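Side-chain contacts in malonyl CoA:acyl carrier protein malonyltransferase (Streptomyces coelicolor, PDB 1NM2), which probably catalyses transfer of the malonyl group from malonyl-CoA to holo acyl carrier protein in fatty acid biosynthesis: residues Asp52-Thr57 against Gln61-Ala66; Gly16-Trp21 against Gly68-Ala73; Ala32-Ala37 against Asp112-Leu117; Leu5-Gln10 against Ala105-Val110. All coordinates share one frame; numbering follows the deposited sequence.

In the fold
Helix 57-75 is common to the four contacts: it carries residues 61-66 of contact 1, with Thr57 at its start, and one side of contact 2, while Trp34 and Leu117 of contact 3 and Phe107 of contact 4 pack against it. Contact 4 is the most central, about 8 Å between its centre and that of the chain, and joins the parallel sheet to helix 100-107 through apolar groups alone. Contact 3, about 18 Å out and partly buried, adds a charged carboxylate and a helix cap to an indole-leucine packing. Contacts 1 and 2 are buried; the first mixes weak polar bonds with apolar packing, nickel at its exposed end, and the second lays an indole over a serine.

Contact 1: residues Asp52-Thr57 against Gln61-Ala66; sequences DEIRDT and QPLLVA. With NI (nickel (II) ion), chain B.
Gln61 runs alongside Thr57, both side chains pointing the same way. From CB, 3.8 Å from Thr57 O, its chain starts with CG beside the backbone N (chi1 -65°) and then extends, which lays CG 3.4 Å and CD 4.1 Å from the same Thr57 O. That carbonyl also takes a weak, long bond from Gln61 N at 3.4 Å. At the tip the amide divides its work: NE2 makes a weak bond of 3.3 Å to Thr57 OG1, bent to 143° at the hydrogen, while OE1 accepts from Arg123 NH1 in helix 113-132. The bond from Arg123 helps to hold the amide, since the one to Thr57 is weak. Farther along the contact, Ile54 CG2 packs on Leu63 CD2 at 4.2 Å. At the exposed far end Asp52 OD2 binds nickel at 2.1 Å; Asp50 and a water also bind the metal, and the water is hydrogen-bonded to Glu53 OE2. Asp56 precedes helix 57-75 as its N-cap. The whole is a capped helix start whose first turns carry Gln61, its side chain about 4 Å from a bound acetate that mimics a malonyl group in the active site.

Contact 2: residues Gly16-Trp21 against Gly68-Ala73; sequences GFLTDW and GILSAA
The six-membered ring of Trp21 lies over Ser71, with the serine CB 3.8 Å from the ring centroid and 20° off the normal, a CH-pi contact. The methylene is displaced toward the rim of the indole, nearest CZ3 at 3.6 Å. Beside it, Leu70 CD2 touches both Trp21 CB, at 4.1 Å, and Leu18 CD1, at 4.3 Å. These three apolar meetings make up the first shell; polar atoms hold it from outside. Ser71 OG sits between the backbone N and the carbonyl carbon (chi1 54°), turned to bond with Ala67 O one helical turn back and with Cys277 N, while its CB is left to meet the indole. Trp21 NE1 bonds to Lys299 O, which helps to fix the rotation of the ring. Behind Leu18 and Trp21, residues 16-19 form a type I beta turn. There Gly16 O is gripped twice from the same face, by Thr19 N at 3.2 Å and Thr19 OG1 at 2.8 Å, and the turn leads into the short helix that carries Trp21. Cys277 and Lys299 lie just beyond strands 272-275 and 294-297, so the short helix 19-22 and its turn, packed on helix 57-75, are tied to the loops that leave the parallel sheet of the alpha/beta hydrolase-like core.

Contact 3: residues Ala32-Ala37 against Asp112-Leu117; sequences AAWSDA and DDTAAL
Trp34 reaches from helix 27-38 to Asp113 and Leu117, one turn apart at the start of helix 113-132, a helix-helix packing in the alpha/beta hydrolase-like fold. The segment axes approach to 10.1 Å at an angle of 47°, and the indole bridges much of that gap. The inner part is buried and apolar: Leu117 CD1 sits over one face of the five-membered ring in a CH-pi contact, and the same ring system packs on Ala66 and Ile69 of helix 57-75. The modelled carbons of Trp34 and Leu117 come closer than they can, so their exact spacing is doubtful. Toward solvent the contact turns polar and looser. NE1 at the edge of the indole donates to Asp113 OD2 over 3.0 Å, in a bond bent to 137°. The ring and carboxylate planes stand at right angles, and the N-H meets OD2 from above the carboxylate plane (66° out of it). Arg30 forms a salt bridge to the same OD2, which probably helps keep the acid ionised. Thr114 adds only a distant methyl, CG2 to Trp34 CD1 being 4.3 Å. Asp112 N-caps the helix at this outer side: its OD1 takes Ala115 N at 2.9 Å from one face of the carboxylate and Thr114 OG1 at 3.0 Å from the other.

Contact 4: residues Leu5-Gln10 against Ala105-Val110; sequences LVAPGQ and AVFAGV
Leu5 and Phe107 cross at about a right angle, and their meeting is a CH-pi contact. Leu5 CD2 stands over one face of the ring, 4.0 Å from the centroid and 25° off its normal. The methyl is offset toward the rim, where it comes to 3.6 Å from Phe107 CD2. Leu5 CG, placed opposite the backbone N (chi1 -176°), lies outside the rim, 3.9 Å from Phe107 CE2, and carries CD2 over the face. Ordinary apolar packing adds Ala7, two residues on along the same face of the strand, with CB 4.4 Å from Phe107 CE2. Val94 of the adjacent strand 93-96 and Ala72 of helix 57-75 also touch the ring, which is therefore wedged between sheet and helix. Backbone hydrogen bonds act just past the phenylalanine, where the helix closes in a Schellman motif: Val110 N reaches Ala105 O at 2.8 Å and Gly109 N reaches Val106 O at 2.9 Å, with Gly109 at positive phi. Helix 100-107 follows strand 93-96 through Gly96, Ser98 and Gly100, a pattern consistent with a nucleophile elbow, and Ala7 touches these residues. Strand 3-7 packing on this helix is the sheet-to-helix layer of an alpha/beta hydrolase-like core.

Contact 1: residues Asp52-Thr57 against Gln61-Ala66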
loop_
_atom_site.group_PDB
_atom_site.type_symbol
_atom_site.label_atom_id
_atom_site.label_comp_id
_atom_site.label_asym_id
_atom_site.label_seq_id
_atom_site.Cartn_x
_atom_site.Cartn_y
_atom_site.Cartn_z
ATOM N N ASP A 52 18.141 -0.758 7.409
ATOM C CA ASP A 52 18.631 -0.320 6.106
ATOM C C ASP A 52 18.316 -1.284 4.961
ATOM O O ASP A 52 18.070 -0.849 3.835
ATOM C CB ASP A 52 20.139 -0.015 6.164
ATOM C CG ASP A 52 20.996 -1.259 6.286
ATOM O OD1 ASP A 52 21.146 -1.995 5.283
ATOM O OD2 ASP A 52 21.527 -1.496 7.392
ATOM N N GLU A 53 18.295 -2.584 5.246
ATOM C CA GLU A 53 18.011 -3.577 4.212
ATOM C C GLU A 53 16.556 -3.582 3.763
ATOM O O GLU A 53 16.277 -3.749 2.580
ATOM C CB GLU A 53 18.375 -4.982 4.694
ATOM C CG GLU A 53 19.847 -5.181 5.003
ATOM C CD GLU A 53 20.126 -6.563 5.566
ATOM O OE1 GLU A 53 20.028 -7.553 4.802
ATOM O OE2 GLU A 53 20.426 -6.649 6.780
ATOM N N ILE A 54 15.626 -3.400 4.696
ATOM C CA ILE A 54 14.218 -3.422 4.324
ATOM C C ILE A 54 13.673 -2.065 3.904
ATOM O O ILE A 54 12.497 -1.936 3.574
ATOM C CB ILE A 54 13.342 -4.016 5.446
ATOM C CG1 ILE A 54 13.404 -3.142 6.700
ATOM C CG2 ILE A 54 13.811 -5.427 5.760
ATOM C CD1 ILE A 54 12.551 -3.673 7.835
ATOM N N ARG A 55 14.535 -1.053 3.917
ATOM C CA ARG A 55 14.136 0.279 3.488
ATOM C C ARG A 55 14.320 0.294 1.974
ATOM O O ARG A 55 13.788 1.152 1.274
ATOM C CB ARG A 55 15.016 1.336 4.152
ATOM C CG ARG A 55 14.683 2.775 3.777
ATOM C CD ARG A 55 15.258 3.711 4.825
ATOM N NE ARG A 55 15.329 5.097 4.385
ATOM C CZ ARG A 55 15.647 6.109 5.188
ATOM N NH1 ARG A 55 15.919 5.879 6.465
ATOM N NH2 ARG A 55 15.694 7.347 4.714
ATOM N N ASP A 56 15.085 -0.679 1.491
ATOM C CA ASP A 56 15.356 -0.862 0.067
ATOM C C ASP A 56 13.990 -1.007 -0.610
ATOM O O ASP A 56 13.298 -2.002 -0.419
ATOM C CB ASP A 56 16.175 -2.143 -0.119
ATOM C CG ASP A 56 16.541 -2.413 -1.565
ATOM O OD1 ASP A 56 15.831 -1.944 -2.478
ATOM O OD2 ASP A 56 17.543 -3.124 -1.785
ATOM N N THR A 57 13.601 -0.017 -1.402
ATOM C CA THR A 57 12.306 -0.068 -2.063
ATOM C C THR A 57 12.095 -1.313 -2.936
ATOM O O THR A 57 10.970 -1.789 -3.072
ATOM C CB THR A 57 12.065 1.219 -2.905
ATOM O OG1 THR A 57 10.784 1.144 -3.542
ATOM C CG2 THR A 57 13.147 1.384 -3.956
ATOM N N GLN A 61 8.698 -3.568 -1.263
ATOM C CA GLN A 61 7.455 -3.847 -1.973
ATOM C C GLN A 61 7.075 -5.330 -2.017
ATOM O O GLN A 61 5.985 -5.697 -1.576
ATOM C CB GLN A 61 7.498 -3.205 -3.371
ATOM C CG GLN A 61 7.546 -1.680 -3.267
ATOM C CD GLN A 61 7.240 -0.958 -4.557
ATOM O OE1 GLN A 61 6.481 -1.446 -5.390
ATOM N NE2 GLN A 61 7.807 0.234 -4.714
ATOM N N PRO A 62 7.955 -6.207 -2.536
ATOM C CA PRO A 62 7.568 -7.627 -2.557
ATOM C C PRO A 62 7.395 -8.227 -1.155
ATOM O O PRO A 62 6.559 -9.102 -0.948
ATOM C CB PRO A 62 8.699 -8.293 -3.343
ATOM C CG PRO A 62 9.872 -7.372 -3.131
ATOM C CD PRO A 62 9.224 -6.000 -3.251
ATOM N N LEU A 63 8.192 -7.765 -0.199
ATOM C CA LEU A 63 8.092 -8.260 1.170
ATOM C C LEU A 63 6.716 -7.943 1.755
ATOM O O LEU A 63 6.097 -8.787 2.402
ATOM C CB LEU A 63 9.182 -7.632 2.043
ATOM C CG LEU A 63 9.176 -7.988 3.535
ATOM C CD1 LEU A 63 9.272 -9.502 3.727
ATOM C CD2 LEU A 63 10.367 -7.301 4.210
ATOM N N LEU A 64 6.243 -6.720 1.534
ATOM C CA LEU A 64 4.939 -6.304 2.039
ATOM C C LEU A 64 3.811 -7.126 1.427
ATOM O O LEU A 64 2.874 -7.516 2.124
ATOM C CB LEU A 64 4.703 -4.812 1.749
ATOM C CG LEU A 64 5.442 -3.840 2.672
ATOM C CD1 LEU A 64 5.423 -2.436 2.096
ATOM C CD2 LEU A 64 4.786 -3.877 4.045
ATOM N N VAL A 65 3.902 -7.393 0.128
ATOM C CA VAL A 65 2.868 -8.165 -0.560
ATOM C C VAL A 65 2.822 -9.607 -0.051
ATOM O O VAL A 65 1.744 -10.154 0.197
ATOM C CB VAL A 65 3.086 -8.152 -2.095
ATOM C CG1 VAL A 65 2.044 -9.024 -2.781
ATOM C CG2 VAL A 65 2.978 -6.710 -2.633
ATOM N N ALA A 66 3.991 -10.218 0.115
ATOM C CA ALA A 66 4.058 -11.588 0.612
ATOM C C ALA A 66 3.479 -11.663 2.017
ATOM O O ALA A 66 2.803 -12.631 2.366
ATOM C CB ALA A 66 5.501 -12.080 0.615
HETATM NI NI NI B . 22.426 -3.271 8.041
HETATM O O HOH W 1 22.428 -4.667 6.966
#

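Contact 2: residues Gly16-Trp21 against Gly68-Ala73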
loop_
_atom_site.group_PDB
_atom_site.type_symbol
_atom_site.label_atom_id
_atom_site.label_comp_id
_atom_site.label_asym_id
_atom_site.label_seq_id
_atom_site.Cartn_x
_atom_site.Cartn_y
_atom_site.Cartn_z
ATOM N N GLY A 16 12.309 -7.855 11.321
ATOM C CA GLY A 16 11.790 -9.059 11.949
ATOM C C GLY A 16 10.282 -9.227 12.065
ATOM O O GLY A 16 9.816 -10.161 12.722
ATOM N N PHE A 17 9.511 -8.364 11.415
ATOM C CA PHE A 17 8.054 -8.441 11.514
ATOM C C PHE A 17 7.404 -9.721 10.999
ATOM O O PHE A 17 6.315 -10.079 11.438
ATOM C CB PHE A 17 7.417 -7.225 10.822
ATOM C CG PHE A 17 7.178 -7.408 9.348
ATOM C CD1 PHE A 17 5.948 -7.878 8.883
ATOM C CD2 PHE A 17 8.177 -7.112 8.424
ATOM C CE1 PHE A 17 5.718 -8.049 7.518
ATOM C CE2 PHE A 17 7.956 -7.282 7.052
ATOM C CZ PHE A 17 6.724 -7.751 6.602
ATOM N N LEU A 18 8.064 -10.418 10.082
ATOM C CA LEU A 18 7.499 -11.637 9.510
ATOM C C LEU A 18 7.828 -12.904 10.306
ATOM O O LEU A 18 7.234 -13.959 10.080
ATOM C CB LEU A 18 7.993 -11.790 8.067
ATOM C CG LEU A 18 7.196 -12.656 7.086
ATOM C CD1 LEU A 18 5.782 -12.116 6.934
ATOM C CD2 LEU A 18 7.908 -12.672 5.737
ATOM N N THR A 19 8.767 -12.790 11.243
ATOM C CA THR A 19 9.208 -13.924 12.056
ATOM C C THR A 19 8.116 -14.876 12.555
ATOM O O THR A 19 8.135 -16.068 12.234
ATOM C CB THR A 19 10.029 -13.445 13.275
ATOM O OG1 THR A 19 11.121 -12.633 12.828
ATOM C CG2 THR A 19 10.587 -14.634 14.038
ATOM N N ASP A 20 7.172 -14.363 13.341
ATOM C CA ASP A 20 6.107 -15.205 13.879
ATOM C C ASP A 20 5.239 -15.832 12.790
ATOM O O ASP A 20 4.749 -16.954 12.946
ATOM C CB ASP A 20 5.228 -14.402 14.845
ATOM C CG ASP A 20 5.940 -14.069 16.149
ATOM O OD1 ASP A 20 5.346 -13.367 16.996
ATOM O OD2 ASP A 20 7.093 -14.516 16.327
ATOM N N TRP A 21 5.054 -15.115 11.687
ATOM C CA TRP A 21 4.241 -15.638 10.597
ATOM C C TRP A 21 4.917 -16.807 9.892
ATOM O O TRP A 21 4.241 -17.738 9.456
ATOM C CB TRP A 21 3.918 -14.535 9.589
ATOM C CG TRP A 21 3.084 -13.456 10.189
ATOM C CD1 TRP A 21 3.526 -12.302 10.770
ATOM C CD2 TRP A 21 1.661 -13.465 10.341
ATOM N NE1 TRP A 21 2.468 -11.593 11.276
ATOM C CE2 TRP A 21 1.310 -12.283 11.030
ATOM C CE3 TRP A 21 0.649 -14.362 9.967
ATOM C CZ2 TRP A 21 -0.016 -11.970 11.354
ATOM C CZ3 TRP A 21 -0.673 -14.052 10.291
ATOM C CH2 TRP A 21 -0.990 -12.863 10.980
ATOM N N GLY A 68 1.165 -9.690 3.329
ATOM C CA GLY A 68 -0.276 -9.526 3.234
ATOM C C GLY A 68 -0.980 -10.777 2.744
ATOM O O GLY A 68 -2.013 -11.183 3.294
ATOM N N ILE A 69 -0.429 -11.394 1.706
ATOM C CA ILE A 69 -1.012 -12.613 1.162
ATOM C C ILE A 69 -0.927 -13.730 2.199
ATOM O O ILE A 69 -1.885 -14.484 2.396
ATOM C CB ILE A 69 -0.275 -13.076 -0.110
ATOM C CG1 ILE A 69 -0.432 -12.028 -1.217
ATOM C CG2 ILE A 69 -0.830 -14.414 -0.568
ATOM C CD1 ILE A 69 0.397 -12.300 -2.447
ATOM N N LEU A 70 0.220 -13.822 2.864
ATOM C CA LEU A 70 0.444 -14.849 3.871
ATOM C C LEU A 70 -0.479 -14.717 5.083
ATOM O O LEU A 70 -1.067 -15.706 5.525
ATOM C CB LEU A 70 1.908 -14.823 4.336
ATOM C CG LEU A 70 2.404 -16.011 5.167
ATOM C CD1 LEU A 70 2.366 -17.286 4.319
ATOM C CD2 LEU A 70 3.823 -15.744 5.645
ATOM N N SER A 71 -0.611 -13.507 5.625
ATOM C CA SER A 71 -1.466 -13.321 6.793
ATOM C C SER A 71 -2.935 -13.532 6.439
ATOM O O SER A 71 -3.694 -14.102 7.226
ATOM C CB SER A 71 -1.250 -11.936 7.415
ATOM O OG SER A 71 -1.420 -10.893 6.475
ATOM N N ALA A 72 -3.334 -13.085 5.254
ATOM C CA ALA A 72 -4.713 -13.262 4.813
ATOM C C ALA A 72 -4.995 -14.759 4.684
ATOM O O ALA A 72 -6.040 -15.248 5.119
ATOM C CB ALA A 72 -4.929 -12.582 3.483
ATOM N N ALA A 73 -4.057 -15.482 4.082
ATOM C CA ALA A 73 -4.213 -16.920 3.908
ATOM C C ALA A 73 -4.393 -17.584 5.276
ATOM O O ALA A 73 -5.246 -18.448 5.443
ATOM C CB ALA A 73 -2.997 -17.494 3.189
#

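Contact 3: residues Ala32-Ala37 against Asp112-Leu117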
loop_
_atom_site.group_PDB
_atom_site.type_symbol
_atom_site.label_atom_id
_atom_site.label_comp_id
_atom_site.label_asym_id
_atom_site.label_seq_id
_atom_site.Cartn_x
_atom_site.Cartn_y
_atom_site.Cartn_z
ATOM N N ALA A 32 9.344 -19.535 0.643
ATOM C CA ALA A 32 10.535 -20.007 -0.057
ATOM C C ALA A 32 10.251 -20.153 -1.553
ATOM O O ALA A 32 11.075 -19.785 -2.390
ATOM C CB ALA A 32 10.996 -21.350 0.526
ATOM N N ALA A 33 9.090 -20.701 -1.892
ATOM C CA ALA A 33 8.723 -20.871 -3.298
ATOM C C ALA A 33 8.590 -19.498 -3.955
ATOM O O ALA A 33 8.985 -19.318 -5.108
ATOM C CB ALA A 33 7.413 -21.641 -3.413
ATOM N N TRP A 34 8.026 -18.534 -3.227
ATOM C CA TRP A 34 7.886 -17.180 -3.761
ATOM C C TRP A 34 9.275 -16.595 -3.983
ATOM O O TRP A 34 9.555 -16.016 -5.035
ATOM C CB TRP A 34 7.106 -16.279 -2.798
ATOM C CG TRP A 34 5.658 -16.647 -2.626
ATOM C CD1 TRP A 34 4.865 -17.318 -3.518
ATOM C CD2 TRP A 34 4.812 -16.285 -1.532
ATOM N NE1 TRP A 34 3.576 -17.390 -3.043
ATOM C CE2 TRP A 34 3.517 -16.763 -1.827
ATOM C CE3 TRP A 34 5.023 -15.597 -0.329
ATOM C CZ2 TRP A 34 2.435 -16.575 -0.963
ATOM C CZ3 TRP A 34 3.946 -15.410 0.529
ATOM C CH2 TRP A 34 2.669 -15.899 0.208
ATOM N N SER A 35 10.144 -16.753 -2.987
ATOM C CA SER A 35 11.505 -16.248 -3.079
ATOM C C SER A 35 12.198 -16.770 -4.337
ATOM O O SER A 35 12.839 -16.003 -5.061
ATOM C CB SER A 35 12.308 -16.644 -1.830
ATOM O OG SER A 35 11.768 -16.037 -0.663
ATOM N N ASP A 36 12.069 -18.069 -4.601
ATOM C CA ASP A 36 12.690 -18.652 -5.789
ATOM C C ASP A 36 12.096 -18.070 -7.064
ATOM O O ASP A 36 12.798 -17.888 -8.057
ATOM C CB ASP A 36 12.520 -20.177 -5.828
ATOM C CG ASP A 36 13.233 -20.881 -4.690
ATOM O OD1 ASP A 36 14.265 -20.372 -4.210
ATOM O OD2 ASP A 36 12.762 -21.963 -4.284
ATOM N N ALA A 37 10.802 -17.770 -7.036
ATOM C CA ALA A 37 10.137 -17.226 -8.213
ATOM C C ALA A 37 10.546 -15.798 -8.564
ATOM O O ALA A 37 10.608 -15.444 -9.740
ATOM C CB ALA A 37 8.625 -17.300 -8.041
ATOM N N ASP A 112 -3.072 -14.029 -9.337
ATOM C CA ASP A 112 -2.707 -15.083 -8.400
ATOM C C ASP A 112 -1.477 -14.542 -7.671
ATOM O O ASP A 112 -0.852 -13.581 -8.133
ATOM C CB ASP A 112 -2.403 -16.389 -9.143
ATOM C CG ASP A 112 -1.337 -16.227 -10.194
ATOM O OD1 ASP A 112 -0.152 -16.098 -9.827
ATOM O OD2 ASP A 112 -1.688 -16.223 -11.391
ATOM N N ASP A 113 -1.119 -15.134 -6.538
ATOM C CA ASP A 113 0.009 -14.610 -5.774
ATOM C C ASP A 113 1.359 -14.507 -6.483
ATOM O O ASP A 113 1.988 -13.452 -6.437
ATOM C CB ASP A 113 0.160 -15.377 -4.456
ATOM C CG ASP A 113 0.339 -16.849 -4.663
ATOM O OD1 ASP A 113 0.168 -17.301 -5.814
ATOM O OD2 ASP A 113 0.644 -17.550 -3.677
ATOM N N THR A 114 1.810 -15.567 -7.146
ATOM C CA THR A 114 3.108 -15.511 -7.822
ATOM C C THR A 114 3.154 -14.420 -8.889
ATOM O O THR A 114 4.169 -13.744 -9.043
ATOM C CB THR A 114 3.490 -16.868 -8.477
ATOM O OG1 THR A 114 2.693 -17.089 -9.649
ATOM C CG2 THR A 114 3.267 -18.004 -7.493
ATOM N N ALA A 115 2.062 -14.254 -9.626
ATOM C CA ALA A 115 2.002 -13.227 -10.659
ATOM C C ALA A 115 2.070 -11.843 -10.012
ATOM O O ALA A 115 2.682 -10.918 -10.551
ATOM C CB ALA A 115 0.706 -13.366 -11.460
ATOM N N ALA A 116 1.434 -11.710 -8.851
ATOM C CA ALA A 116 1.414 -10.443 -8.127
ATOM C C ALA A 116 2.792 -10.115 -7.562
ATOM O O ALA A 116 3.248 -8.979 -7.640
ATOM C CB ALA A 116 0.383 -10.503 -6.999
ATOM N N LEU A 117 3.452 -11.117 -6.985
ATOM C CA LEU A 117 4.777 -10.921 -6.411
ATOM C C LEU A 117 5.781 -10.602 -7.515
ATOM O O LEU A 117 6.715 -9.831 -7.308
ATOM C CB LEU A 117 5.204 -12.172 -5.638
ATOM C CG LEU A 117 4.359 -12.489 -4.397
ATOM C CD1 LEU A 117 4.760 -13.836 -3.842
ATOM C CD2 LEU A 117 4.545 -11.405 -3.339
#

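Contact 4: residues Leu5-Gln10 against Ala105-Val110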
loop_
_atom_site.group_PDB
_atom_site.type_symbol
_atom_site.label_atom_id
_atom_site.label_comp_id
_atom_site.label_asym_id
_atom_site.label_seq_id
_atom_site.Cartn_x
_atom_site.Cartn_y
_atom_site.Cartn_z
ATOM N N LEU A 5 -11.342 -5.606 3.666
ATOM C CA LEU A 5 -10.002 -6.118 3.919
ATOM C C LEU A 5 -9.000 -5.206 3.214
ATOM O O LEU A 5 -9.047 -5.064 1.998
ATOM C CB LEU A 5 -9.897 -7.549 3.385
ATOM C CG LEU A 5 -8.610 -8.348 3.600
ATOM C CD1 LEU A 5 -8.314 -8.472 5.080
ATOM C CD2 LEU A 5 -8.766 -9.730 2.969
ATOM N N VAL A 6 -8.107 -4.573 3.974
ATOM C CA VAL A 6 -7.124 -3.679 3.374
ATOM C C VAL A 6 -5.679 -4.106 3.642
ATOM O O VAL A 6 -5.385 -4.779 4.631
ATOM C CB VAL A 6 -7.307 -2.210 3.856
ATOM C CG1 VAL A 6 -8.735 -1.736 3.572
ATOM C CG2 VAL A 6 -6.977 -2.093 5.339
ATOM N N ALA A 7 -4.783 -3.719 2.739
ATOM C CA ALA A 7 -3.364 -4.051 2.853
ATOM C C ALA A 7 -2.541 -2.761 2.861
ATOM O O ALA A 7 -2.809 -1.845 2.080
ATOM C CB ALA A 7 -2.944 -4.934 1.683
ATOM N N PRO A 8 -1.518 -2.681 3.734
ATOM C CA PRO A 8 -0.659 -1.498 3.844
ATOM C C PRO A 8 0.373 -1.308 2.735
ATOM O O PRO A 8 0.516 -2.145 1.836
ATOM C CB PRO A 8 -0.008 -1.680 5.209
ATOM C CG PRO A 8 0.193 -3.163 5.261
ATOM C CD PRO A 8 -1.111 -3.716 4.702
ATOM N N GLY A 9 1.088 -0.186 2.819
ATOM C CA GLY A 9 2.117 0.145 1.848
ATOM C C GLY A 9 3.462 0.374 2.517
ATOM O O GLY A 9 3.622 0.091 3.708
ATOM N N GLN A 10 4.428 0.896 1.758
ATOM C CA GLN A 10 5.770 1.149 2.282
ATOM C C GLN A 10 5.771 1.973 3.556
ATOM O O GLN A 10 5.008 2.934 3.694
ATOM C CB GLN A 10 6.647 1.847 1.238
ATOM C CG GLN A 10 7.171 0.924 0.151
ATOM C CD GLN A 10 8.334 1.527 -0.611
ATOM O OE1 GLN A 10 9.359 1.881 -0.026
ATOM N NE2 GLN A 10 8.184 1.644 -1.920
ATOM N N ALA A 105 -5.372 -7.017 -5.052
ATOM C CA ALA A 105 -5.733 -7.632 -6.326
ATOM C C ALA A 105 -5.760 -9.152 -6.161
ATOM O O ALA A 105 -6.534 -9.850 -6.825
ATOM C CB ALA A 105 -4.730 -7.238 -7.407
ATOM N N VAL A 106 -4.902 -9.657 -5.282
ATOM C CA VAL A 106 -4.845 -11.085 -5.012
ATOM C C VAL A 106 -6.117 -11.470 -4.252
ATOM O O VAL A 106 -6.786 -12.445 -4.603
ATOM C CB VAL A 106 -3.582 -11.454 -4.178
ATOM C CG1 VAL A 106 -3.578 -12.947 -3.854
ATOM C CG2 VAL A 106 -2.317 -11.087 -4.957
ATOM N N PHE A 107 -6.470 -10.692 -3.231
ATOM C CA PHE A 107 -7.679 -10.975 -2.460
ATOM C C PHE A 107 -8.931 -10.990 -3.336
ATOM O O PHE A 107 -9.843 -11.776 -3.098
ATOM C CB PHE A 107 -7.885 -9.946 -1.338
ATOM C CG PHE A 107 -6.733 -9.839 -0.382
ATOM C CD1 PHE A 107 -5.853 -10.907 -0.200
ATOM C CD2 PHE A 107 -6.526 -8.670 0.344
ATOM C CE1 PHE A 107 -4.786 -10.808 0.690
ATOM C CE2 PHE A 107 -5.460 -8.564 1.237
ATOM C CZ PHE A 107 -4.590 -9.635 1.407
ATOM N N ALA A 108 -8.978 -10.122 -4.345
ATOM C CA ALA A 108 -10.141 -10.053 -5.234
ATOM C C ALA A 108 -10.081 -11.066 -6.373
ATOM O O ALA A 108 -10.984 -11.122 -7.206
ATOM C CB ALA A 108 -10.289 -8.635 -5.805
ATOM N N GLY A 109 -9.016 -11.857 -6.418
ATOM C CA GLY A 109 -8.891 -12.861 -7.463
ATOM C C GLY A 109 -8.528 -12.323 -8.834
ATOM O O GLY A 109 -8.742 -12.992 -9.849
ATOM N N VAL A 110 -7.983 -11.113 -8.876
ATOM C CA VAL A 110 -7.591 -10.501 -10.141
ATOM C C VAL A 110 -6.288 -11.116 -10.618
ATOM O O VAL A 110 -6.116 -11.400 -11.804
ATOM C CB VAL A 110 -7.392 -8.980 -9.987
ATOM C CG1 VAL A 110 -6.896 -8.383 -11.300
ATOM C CG2 VAL A 110 -8.705 -8.328 -9.569
#